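Local coordinates for regulator of Ty1 transposition protein 107 (Saccharomyces cerevisiae, PDB 3T7K) that binds phosphorylated histone H2A in DNA damage repair through its C-terminal tandem BRCT repeats, at residues C[26-31]-C[63-68]; C[59-64]-C[82-87]; C[73-78]-C[234-239]. All blocks are in the same frame, centred on the assembly; numbering follows the deposited sequence.

Contact 1: C[26-31]-C[63-68]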
loop_
_atom_site.group_PDB
_atom_site.type_symbol
_atom_site.label_atom_id
_atom_site.label_comp_id
_atom_site.label_asym_id
_atom_site.label_seq_id
_atom_site.Cartn_x
_atom_site.Cartn_y
_atom_site.Cartn_z
ATOM N N VAL C 26 -16.325 2.235 -5.786
ATOM C CA VAL C 26 -17.231 3.356 -5.717
ATOM C C VAL C 26 -18.137 3.168 -6.917
ATOM O O VAL C 26 -17.754 2.492 -7.856
ATOM C CB VAL C 26 -16.498 4.729 -5.742
ATOM C CG1 VAL C 26 -15.552 4.830 -4.550
ATOM C CG2 VAL C 26 -15.739 4.911 -7.041
ATOM N N CYS C 27 -19.353 3.706 -6.860
ATOM C CA CYS C 27 -20.219 3.738 -8.027
ATOM C C CYS C 27 -20.256 5.160 -8.532
ATOM O O CYS C 27 -20.172 6.099 -7.740
ATOM C CB CYS C 27 -21.634 3.345 -7.651
ATOM S SG CYS C 27 -21.701 1.744 -6.851
ATOM N N THR C 28 -20.381 5.307 -9.843
ATOM C CA THR C 28 -20.543 6.616 -10.468
ATOM C C THR C 28 -21.558 6.386 -11.568
ATOM O O THR C 28 -21.507 5.355 -12.245
ATOM C CB THR C 28 -19.192 7.159 -11.011
ATOM O OG1 THR C 28 -19.358 8.492 -11.516
ATOM C CG2 THR C 28 -18.638 6.262 -12.115
ATOM N N GLY C 29 -22.517 7.297 -11.717
ATOM C CA GLY C 29 -23.599 7.073 -12.658
ATOM C C GLY C 29 -24.511 5.935 -12.195
ATOM O O GLY C 29 -25.242 5.349 -13.005
ATOM N N CYS C 30 -24.462 5.617 -10.898
ATOM C CA CYS C 30 -25.301 4.549 -10.329
ATOM C C CYS C 30 -25.340 4.520 -8.797
ATOM O O CYS C 30 -24.466 5.089 -8.129
ATOM C CB CYS C 30 -24.932 3.168 -10.914
ATOM S SG CYS C 30 -23.153 2.648 -10.914
ATOM N N PHE C 31 -26.378 3.878 -8.253
ATOM C CA PHE C 31 -26.511 3.646 -6.813
ATOM C C PHE C 31 -26.165 4.869 -5.969
ATOM O O PHE C 31 -25.377 4.783 -5.021
ATOM C CB PHE C 31 -25.617 2.478 -6.393
ATOM C CG PHE C 31 -25.877 1.199 -7.145
ATOM C CD1 PHE C 31 -26.944 0.379 -6.797
ATOM C CD2 PHE C 31 -25.032 0.795 -8.176
ATOM C CE1 PHE C 31 -27.178 -0.815 -7.465
ATOM C CE2 PHE C 31 -25.259 -0.407 -8.854
ATOM C CZ PHE C 31 -26.340 -1.209 -8.498
ATOM N N ILE C 63 -14.632 -0.028 -9.904
ATOM C CA ILE C 63 -15.597 1.022 -10.166
ATOM C C ILE C 63 -16.805 0.423 -10.845
ATOM O O ILE C 63 -16.664 -0.368 -11.765
ATOM C CB ILE C 63 -15.012 2.145 -11.064
ATOM C CG1 ILE C 63 -16.115 3.116 -11.470
ATOM C CG2 ILE C 63 -14.373 1.574 -12.311
ATOM C CD1 ILE C 63 -15.924 4.495 -10.900
ATOM N N PHE C 64 -17.988 0.773 -10.356
ATOM C CA PHE C 64 -19.234 0.404 -11.012
ATOM C C PHE C 64 -19.758 1.599 -11.787
ATOM O O PHE C 64 -19.919 2.677 -11.226
ATOM C CB PHE C 64 -20.279 -0.027 -9.983
ATOM C CG PHE C 64 -19.939 -1.324 -9.280
ATOM C CD1 PHE C 64 -20.134 -2.539 -9.910
ATOM C CD2 PHE C 64 -19.419 -1.314 -7.998
ATOM C CE1 PHE C 64 -19.815 -3.734 -9.265
ATOM C CE2 PHE C 64 -19.096 -2.499 -7.352
ATOM C CZ PHE C 64 -19.291 -3.708 -7.993
ATOM N N ALA C 65 -20.026 1.399 -13.071
ATOM C CA ALA C 65 -20.543 2.458 -13.927
ATOM C C ALA C 65 -21.189 1.813 -15.132
ATOM O O ALA C 65 -20.717 0.791 -15.621
ATOM C CB ALA C 65 -19.414 3.410 -14.373
ATOM N N PRO C 66 -22.284 2.408 -15.615
ATOM C CA PRO C 66 -22.983 1.936 -16.816
ATOM C C PRO C 66 -22.130 2.049 -18.071
ATOM O O PRO C 66 -22.314 1.255 -18.995
ATOM C CB PRO C 66 -24.206 2.858 -16.900
ATOM C CG PRO C 66 -23.866 4.034 -16.044
ATOM C CD PRO C 66 -23.000 3.502 -14.946
ATOM N N LYS C 67 -21.203 3.006 -18.100
ATOM C CA LYS C 67 -20.328 3.211 -19.263
ATOM C C LYS C 67 -19.177 4.137 -18.900
ATOM O O LYS C 67 -19.169 4.741 -17.830
ATOM C CB LYS C 67 -21.108 3.819 -20.442
ATOM C CG LYS C 67 -21.768 5.157 -20.111
ATOM C CD LYS C 67 -22.522 5.752 -21.302
ATOM C CE LYS C 67 -21.573 6.238 -22.395
ATOM N NZ LYS C 67 -22.264 7.133 -23.374
ATOM N N ILE C 68 -18.206 4.254 -19.795
ATOM C CA ILE C 68 -17.150 5.244 -19.603
ATOM C C ILE C 68 -17.765 6.623 -19.385
ATOM O O ILE C 68 -18.515 7.125 -20.225
ATOM C CB ILE C 68 -16.157 5.266 -20.780
ATOM C CG1 ILE C 68 -15.428 3.925 -20.874
ATOM C CG2 ILE C 68 -15.142 6.384 -20.605
ATOM C CD1 ILE C 68 -14.381 3.883 -21.963
#

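Contact 2: C[59-64]-C[82-87]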
loop_
_atom_site.group_PDB
_atom_site.type_symbol
_atom_site.label_atom_id
_atom_site.label_comp_id
_atom_site.label_asym_id
_atom_site.label_seq_id
_atom_site.Cartn_x
_atom_site.Cartn_y
_atom_site.Cartn_z
ATOM N N LYS C 59 -7.709 2.114 -0.633
ATOM C CA LYS C 59 -7.161 1.265 -1.683
ATOM C C LYS C 59 -8.259 0.653 -2.544
ATOM O O LYS C 59 -8.303 -0.561 -2.741
ATOM C CB LYS C 59 -6.293 0.169 -1.064
ATOM C CG LYS C 59 -4.994 0.686 -0.460
ATOM C CD LYS C 59 -4.153 1.392 -1.522
ATOM C CE LYS C 59 -2.857 1.930 -0.943
ATOM N NZ LYS C 59 -2.057 2.664 -1.965
ATOM N N LEU C 60 -9.153 1.494 -3.051
ATOM C CA LEU C 60 -10.212 1.016 -3.922
ATOM C C LEU C 60 -9.597 0.263 -5.093
ATOM O O LEU C 60 -8.483 0.566 -5.513
ATOM C CB LEU C 60 -11.051 2.178 -4.431
ATOM C CG LEU C 60 -11.536 3.117 -3.330
ATOM C CD1 LEU C 60 -12.204 4.357 -3.932
ATOM C CD2 LEU C 60 -12.469 2.404 -2.395
ATOM N N ASN C 61 -10.317 -0.728 -5.612
ATOM C CA ASN C 61 -9.811 -1.493 -6.743
ATOM C C ASN C 61 -10.868 -1.676 -7.823
ATOM O O ASN C 61 -10.639 -2.349 -8.817
ATOM C CB ASN C 61 -9.273 -2.856 -6.276
ATOM C CG ASN C 61 -10.352 -3.737 -5.644
ATOM O OD1 ASN C 61 -11.543 -3.486 -5.798
ATOM N ND2 ASN C 61 -9.928 -4.777 -4.924
ATOM N N CYS C 62 -12.026 -1.063 -7.634
ATOM C CA CYS C 62 -13.154 -1.329 -8.506
ATOM C C CYS C 62 -14.010 -0.097 -8.738
ATOM O O CYS C 62 -14.127 0.773 -7.878
ATOM C CB CYS C 62 -14.009 -2.442 -7.881
ATOM S SG CYS C 62 -15.473 -2.906 -8.818
ATOM N N ILE C 63 -14.632 -0.028 -9.904
ATOM C CA ILE C 63 -15.597 1.022 -10.166
ATOM C C ILE C 63 -16.805 0.423 -10.845
ATOM O O ILE C 63 -16.664 -0.368 -11.765
ATOM C CB ILE C 63 -15.012 2.145 -11.064
ATOM C CG1 ILE C 63 -16.115 3.116 -11.470
ATOM C CG2 ILE C 63 -14.373 1.574 -12.311
ATOM C CD1 ILE C 63 -15.924 4.495 -10.900
ATOM N N PHE C 64 -17.988 0.773 -10.356
ATOM C CA PHE C 64 -19.234 0.404 -11.012
ATOM C C PHE C 64 -19.758 1.599 -11.787
ATOM O O PHE C 64 -19.919 2.677 -11.226
ATOM C CB PHE C 64 -20.279 -0.027 -9.983
ATOM C CG PHE C 64 -19.939 -1.324 -9.280
ATOM C CD1 PHE C 64 -20.134 -2.539 -9.910
ATOM C CD2 PHE C 64 -19.419 -1.314 -7.998
ATOM C CE1 PHE C 64 -19.815 -3.734 -9.265
ATOM C CE2 PHE C 64 -19.096 -2.499 -7.352
ATOM C CZ PHE C 64 -19.291 -3.708 -7.993
ATOM N N PRO C 82 -3.881 -1.126 -7.802
ATOM C CA PRO C 82 -4.334 -0.793 -9.149
ATOM C C PRO C 82 -5.845 -0.805 -9.246
ATOM O O PRO C 82 -6.530 -1.199 -8.295
ATOM C CB PRO C 82 -3.785 -1.953 -9.970
ATOM C CG PRO C 82 -3.950 -3.144 -9.017
ATOM C CD PRO C 82 -3.740 -2.586 -7.616
ATOM N N LEU C 83 -6.361 -0.401 -10.404
ATOM C CA LEU C 83 -7.754 -0.654 -10.724
ATOM C C LEU C 83 -7.799 -2.083 -11.205
ATOM O O LEU C 83 -7.017 -2.464 -12.062
ATOM C CB LEU C 83 -8.255 0.264 -11.835
ATOM C CG LEU C 83 -9.677 -0.021 -12.327
ATOM C CD1 LEU C 83 -10.724 0.308 -11.255
ATOM C CD2 LEU C 83 -9.965 0.752 -13.602
ATOM N N LYS C 84 -8.700 -2.883 -10.650
ATOM C CA LYS C 84 -8.749 -4.294 -11.008
ATOM C C LYS C 84 -9.993 -4.612 -11.800
ATOM O O LYS C 84 -9.987 -5.476 -12.667
ATOM C CB LYS C 84 -8.705 -5.153 -9.741
ATOM C CG LYS C 84 -7.349 -5.127 -9.067
ATOM C CD LYS C 84 -7.283 -5.987 -7.817
ATOM C CE LYS C 84 -5.895 -5.877 -7.193
ATOM N NZ LYS C 84 -5.776 -6.615 -5.901
ATOM N N PHE C 85 -11.074 -3.912 -11.491
ATOM C CA PHE C 85 -12.336 -4.195 -12.132
ATOM C C PHE C 85 -13.073 -2.909 -12.450
ATOM O O PHE C 85 -13.103 -1.987 -11.651
ATOM C CB PHE C 85 -13.200 -5.069 -11.229
ATOM C CG PHE C 85 -12.613 -6.424 -10.943
ATOM C CD1 PHE C 85 -12.725 -7.453 -11.865
ATOM C CD2 PHE C 85 -11.976 -6.673 -9.741
ATOM C CE1 PHE C 85 -12.202 -8.709 -11.587
ATOM C CE2 PHE C 85 -11.453 -7.928 -9.454
ATOM C CZ PHE C 85 -11.565 -8.941 -10.377
ATOM N N ALA C 86 -13.674 -2.865 -13.626
ATOM C CA ALA C 86 -14.494 -1.740 -14.022
ATOM C C ALA C 86 -15.756 -2.403 -14.500
ATOM O O ALA C 86 -15.783 -2.981 -15.575
ATOM C CB ALA C 86 -13.820 -0.956 -15.150
ATOM N N LEU C 87 -16.798 -2.353 -13.684
ATOM C CA LEU C 87 -17.926 -3.252 -13.875
ATOM C C LEU C 87 -19.236 -2.513 -14.056
ATOM O O LEU C 87 -19.481 -1.498 -13.410
ATOM C CB LEU C 87 -18.047 -4.187 -12.673
ATOM C CG LEU C 87 -16.923 -5.196 -12.478
ATOM C CD1 LEU C 87 -17.225 -6.040 -11.249
ATOM C CD2 LEU C 87 -16.753 -6.084 -13.701
HETATM O O HOH W 1 -6.244 -1.545 -5.787
#

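Contact 3: C[73-78]-C[234-239]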
loop_
_atom_site.group_PDB
_atom_site.type_symbol
_atom_site.label_atom_id
_atom_site.label_comp_id
_atom_site.label_asym_id
_atom_site.label_seq_id
_atom_site.Cartn_x
_atom_site.Cartn_y
_atom_site.Cartn_z
ATOM N N LYS C 73 -15.382 10.680 -10.286
ATOM C CA LYS C 73 -15.164 9.322 -9.786
ATOM C C LYS C 73 -14.591 8.398 -10.840
ATOM O O LYS C 73 -13.617 7.684 -10.580
ATOM C CB LYS C 73 -16.458 8.738 -9.226
ATOM C CG LYS C 73 -16.664 9.027 -7.761
ATOM C CD LYS C 73 -18.004 8.472 -7.308
ATOM C CE LYS C 73 -18.132 8.501 -5.805
ATOM N NZ LYS C 73 -19.552 8.305 -5.405
ATOM N N PHE C 74 -15.191 8.405 -12.029
ATOM C CA PHE C 74 -14.658 7.603 -13.110
ATOM C C PHE C 74 -13.212 7.973 -13.436
ATOM O O PHE C 74 -12.369 7.099 -13.557
ATOM C CB PHE C 74 -15.514 7.678 -14.373
ATOM C CG PHE C 74 -15.316 6.504 -15.274
ATOM C CD1 PHE C 74 -16.099 5.364 -15.127
ATOM C CD2 PHE C 74 -14.297 6.495 -16.210
ATOM C CE1 PHE C 74 -15.902 4.254 -15.932
ATOM C CE2 PHE C 74 -14.095 5.388 -17.022
ATOM C CZ PHE C 74 -14.904 4.261 -16.878
ATOM N N LEU C 75 -12.924 9.266 -13.579
ATOM C CA LEU C 75 -11.577 9.675 -13.967
ATOM C C LEU C 75 -10.579 9.284 -12.894
ATOM O O LEU C 75 -9.446 8.876 -13.191
ATOM C CB LEU C 75 -11.522 11.187 -14.210
ATOM C CG LEU C 75 -12.366 11.660 -15.392
ATOM C CD1 LEU C 75 -12.446 13.189 -15.418
ATOM C CD2 LEU C 75 -11.800 11.122 -16.680
ATOM N N LYS C 76 -10.996 9.416 -11.641
ATOM C CA LYS C 76 -10.114 9.067 -10.530
ATOM C C LYS C 76 -9.916 7.565 -10.425
ATOM O O LYS C 76 -8.850 7.102 -10.009
ATOM C CB LYS C 76 -10.640 9.599 -9.201
ATOM C CG LYS C 76 -10.195 11.022 -8.861
ATOM C CD LYS C 76 -10.907 11.495 -7.593
ATOM C CE LYS C 76 -10.440 12.868 -7.152
ATOM N NZ LYS C 76 -11.155 13.293 -5.914
ATOM N N SER C 77 -10.944 6.797 -10.783
ATOM C CA SER C 77 -10.814 5.347 -10.688
ATOM C C SER C 77 -9.629 4.903 -11.545
ATOM O O SER C 77 -9.024 3.857 -11.294
ATOM C CB SER C 77 -12.088 4.648 -11.144
ATOM O OG SER C 77 -12.133 4.541 -12.551
ATOM N N LEU C 78 -9.282 5.707 -12.549
ATOM C CA LEU C 78 -8.155 5.360 -13.415
ATOM C C LEU C 78 -6.796 5.625 -12.768
ATOM O O LEU C 78 -5.754 5.364 -13.372
ATOM C CB LEU C 78 -8.273 6.033 -14.789
ATOM C CG LEU C 78 -9.345 5.329 -15.628
ATOM C CD1 LEU C 78 -9.832 6.194 -16.777
ATOM C CD2 LEU C 78 -8.818 3.975 -16.137
ATOM N N GLU C 234 -8.696 13.054 -22.294
ATOM C CA GLU C 234 -8.284 12.028 -23.238
ATOM C C GLU C 234 -7.030 11.303 -22.764
ATOM O O GLU C 234 -6.934 10.089 -22.914
ATOM C CB GLU C 234 -8.051 12.602 -24.639
ATOM C CG GLU C 234 -9.327 12.979 -25.364
ATOM O OE1 GLU C 234 -10.013 10.768 -25.913
ATOM O OE2 GLU C 234 -11.455 12.060 -24.871
ATOM N N SER C 235 -6.066 12.042 -22.209
ATOM C CA SER C 235 -4.858 11.415 -21.680
ATOM C C SER C 235 -5.220 10.416 -20.563
ATOM O O SER C 235 -4.644 9.345 -20.486
ATOM C CB SER C 235 -3.887 12.458 -21.137
ATOM O OG SER C 235 -3.573 13.428 -22.121
ATOM N N ILE C 236 -6.169 10.783 -19.710
ATOM C CA ILE C 236 -6.544 9.926 -18.598
ATOM C C ILE C 236 -7.239 8.662 -19.104
ATOM O O ILE C 236 -6.898 7.569 -18.685
ATOM C CB ILE C 236 -7.408 10.670 -17.579
ATOM C CG1 ILE C 236 -6.570 11.738 -16.881
ATOM C CG2 ILE C 236 -7.976 9.699 -16.533
ATOM C CD1 ILE C 236 -7.398 12.797 -16.187
ATOM N N PHE C 237 -8.180 8.817 -20.031
ATOM C CA PHE C 237 -8.878 7.669 -20.619
ATOM C C PHE C 237 -7.939 6.709 -21.319
ATOM O O PHE C 237 -8.223 5.524 -21.405
ATOM C CB PHE C 237 -9.932 8.120 -21.625
ATOM C CG PHE C 237 -11.140 8.705 -20.997
ATOM C CD1 PHE C 237 -11.419 8.466 -19.668
ATOM C CD2 PHE C 237 -11.998 9.507 -21.731
ATOM C CE1 PHE C 237 -12.536 9.009 -19.075
ATOM C CE2 PHE C 237 -13.114 10.055 -21.150
ATOM C CZ PHE C 237 -13.386 9.804 -19.815
ATOM N N HIS C 238 -6.835 7.233 -21.848
ATOM C CA HIS C 238 -5.834 6.408 -22.511
ATOM C C HIS C 238 -4.683 6.066 -21.572
ATOM O O HIS C 238 -3.761 5.347 -21.956
ATOM C CB HIS C 238 -5.264 7.148 -23.726
ATOM C CG HIS C 238 -6.233 7.299 -24.858
ATOM N ND1 HIS C 238 -6.256 8.407 -25.676
ATOM C CD2 HIS C 238 -7.203 6.471 -25.315
ATOM C CE1 HIS C 238 -7.208 8.264 -26.581
ATOM N NE2 HIS C 238 -7.793 7.096 -26.388
ATOM N N LEU C 239 -4.719 6.602 -20.354
ATOM C CA LEU C 239 -3.561 6.545 -19.458
ATOM C C LEU C 239 -2.242 6.786 -20.203
ATOM O O LEU C 239 -1.218 6.161 -19.917
ATOM C CB LEU C 239 -3.523 5.227 -18.684
ATOM C CG LEU C 239 -4.597 5.181 -17.595
ATOM C CD1 LEU C 239 -4.450 3.935 -16.716
ATOM C CD2 LEU C 239 -4.499 6.432 -16.761
#

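Contact 1: C[26-31]-C[63-68]
The carbonyl oxygen of F64 is approached by three groups of the 26-31 segment. T28 N donates a hydrogen bond to F64 O at 3.0 Å, with the nitrogen almost on the extension of the carbonyl bond. The CA of C27 makes a CA-H...O contact with the same oxygen, and C30 SG lies 3.2 Å from F64 O. F64's own N donates to V26 O, also at 3.0 Å and nearly straight at 170°, so one residue is bonded at both ends. Parallel strands pair in this way, but here both chains soon leave the sheet as loops.

With OG1 of T28 anti to the backbone nitrogen (chi1 -175°), CG2 takes the place between the backbone nitrogen and the carbonyl carbon and presses on I63 CD1 at 3.5 Å and A65 CB at 3.7 Å. A branched threonine thus serves two purposes: its methyl packs, while its OG1 bonds to T71 and to a modified side chain of the bound peptide. G29 N bonds to that same group, consistent with a BRCT phosphoserine pocket. Glycine suits this turn because phi is positive (68°) and a CB would crowd the CD of P66. On the sheet face that carries C27 and F64, C27 SG sits 5.1 Å from the centroid of the F64 ring, oblique to it, and C30 SG rests by the F64 CB.

Strand 23-27 lies between strands 48-50 and 62-64. T28, I63 and A65 meet helix 72-77 through K73, S77 and F74 respectively, whereas the F64 ring packs on F91 and I92 of helix 90-99.

Contact 2: C[59-64]-C[82-87]
Strands 62-64 and 85-87 run parallel, 7° apart in direction with axes 4.8 Å from each other, and C62, I63 and F64 face F85, A86 and L87 in turn. I63 is bonded on both its polar backbone atoms: its N donates to F85 O, and its O accepts from L87 N at 2.8 Å. Before this regular part, N61 O takes two bonds, from K84 N at 2.7 Å and from F85 N at 3.1 Å. Ahead of the strands, a water donates to both L60 O and P82 O.

The pairing closes a beta-alpha-beta crossover in which helix 72-77 links the two neighbouring strands of the BRCT sheet. Small A86 suits the face it shares with I63, where its CB meets I63 CG2 at 3.8 Å and L83 CD1 adds another methyl to the same branch. On the other face L87 lies alongside F64, pointing the same way, so that L87 CB touches F64 CD1 at 3.8 Å. C62 SG, anti to its backbone N (chi1 180°), reaches F85 CB.

Beyond the contact, N61 OD1 bonds to K24 N and its ND2 to D22 O, while the extended K84 chain crosses the N61 side chain obliquely, its CD 4.0 Å from N61 CB.

Contact 3: C[73-78]-C[234-239]
L75 and F237 make the tightest meeting of the two helix ends: L75 CD2 comes to 3.3 Å from F237 CE1, oblique to the ring. L78 CD1 approaches the same ring differently, at its edge and near its plane, 4.0 Å from F237 CD1. Beside them, I236 has its CG2 anti to the backbone nitrogen (CG1 at chi1 -68°), which carries this methyl across to L75 O at 3.7 Å and to L78 CD1. Leucine and isoleucine suit this buried strip because their branched ends fit round one another and ask for no polar partner. The carbonyl L75 O is nevertheless satisfied, by H164 NE2.

Packing is looser at the margins. F74 CD2 stands 4.2 Å from F237 CE1, the two side chains crossing at about a right angle. At the far end L239, which leaves its helix in a Schellman motif with positive phi, meets L78 less closely, its CD2 3.8 Å from L78 O. E234 and H238 point away from the interface, and H238 is exposed. F237 itself stays partly exposed. An alanine at F237 would probably open a gap beside L75 CD2 and L78 CD1 and leave F74 CD2 without its neighbour across the interface.

The arrangement is the interface of tandem BRCT repeats: helix 72-77 of the first repeat meets helix 229-237 of the second. Helix 154-163 completes the group, its V160 touching both L75 and I236, while L239 packs on I125 and K128 of helix 123-128.

Overall arrangement
Contacts 1 and 2 both use strand 62-64 and build the buried sheet of the first BRCT repeat, one on each side of that strand; their chemistry is mainly parallel backbone bonding with side chains on two faces. Contact 3, also largely buried, joins the two repeats by apolar side chains between helix ends. Helix 72-77 connects the three: its F74 packs against I68 of contact 1, and its S77 O lies beside L83 of contact 2. The peptide touches contacts 1 and 3, in the latter through K73, which bonds its modified side chain, and L75, which meets an apolar one. Contact 2 is buried at the border strand 85-87, apart from its exposed K84.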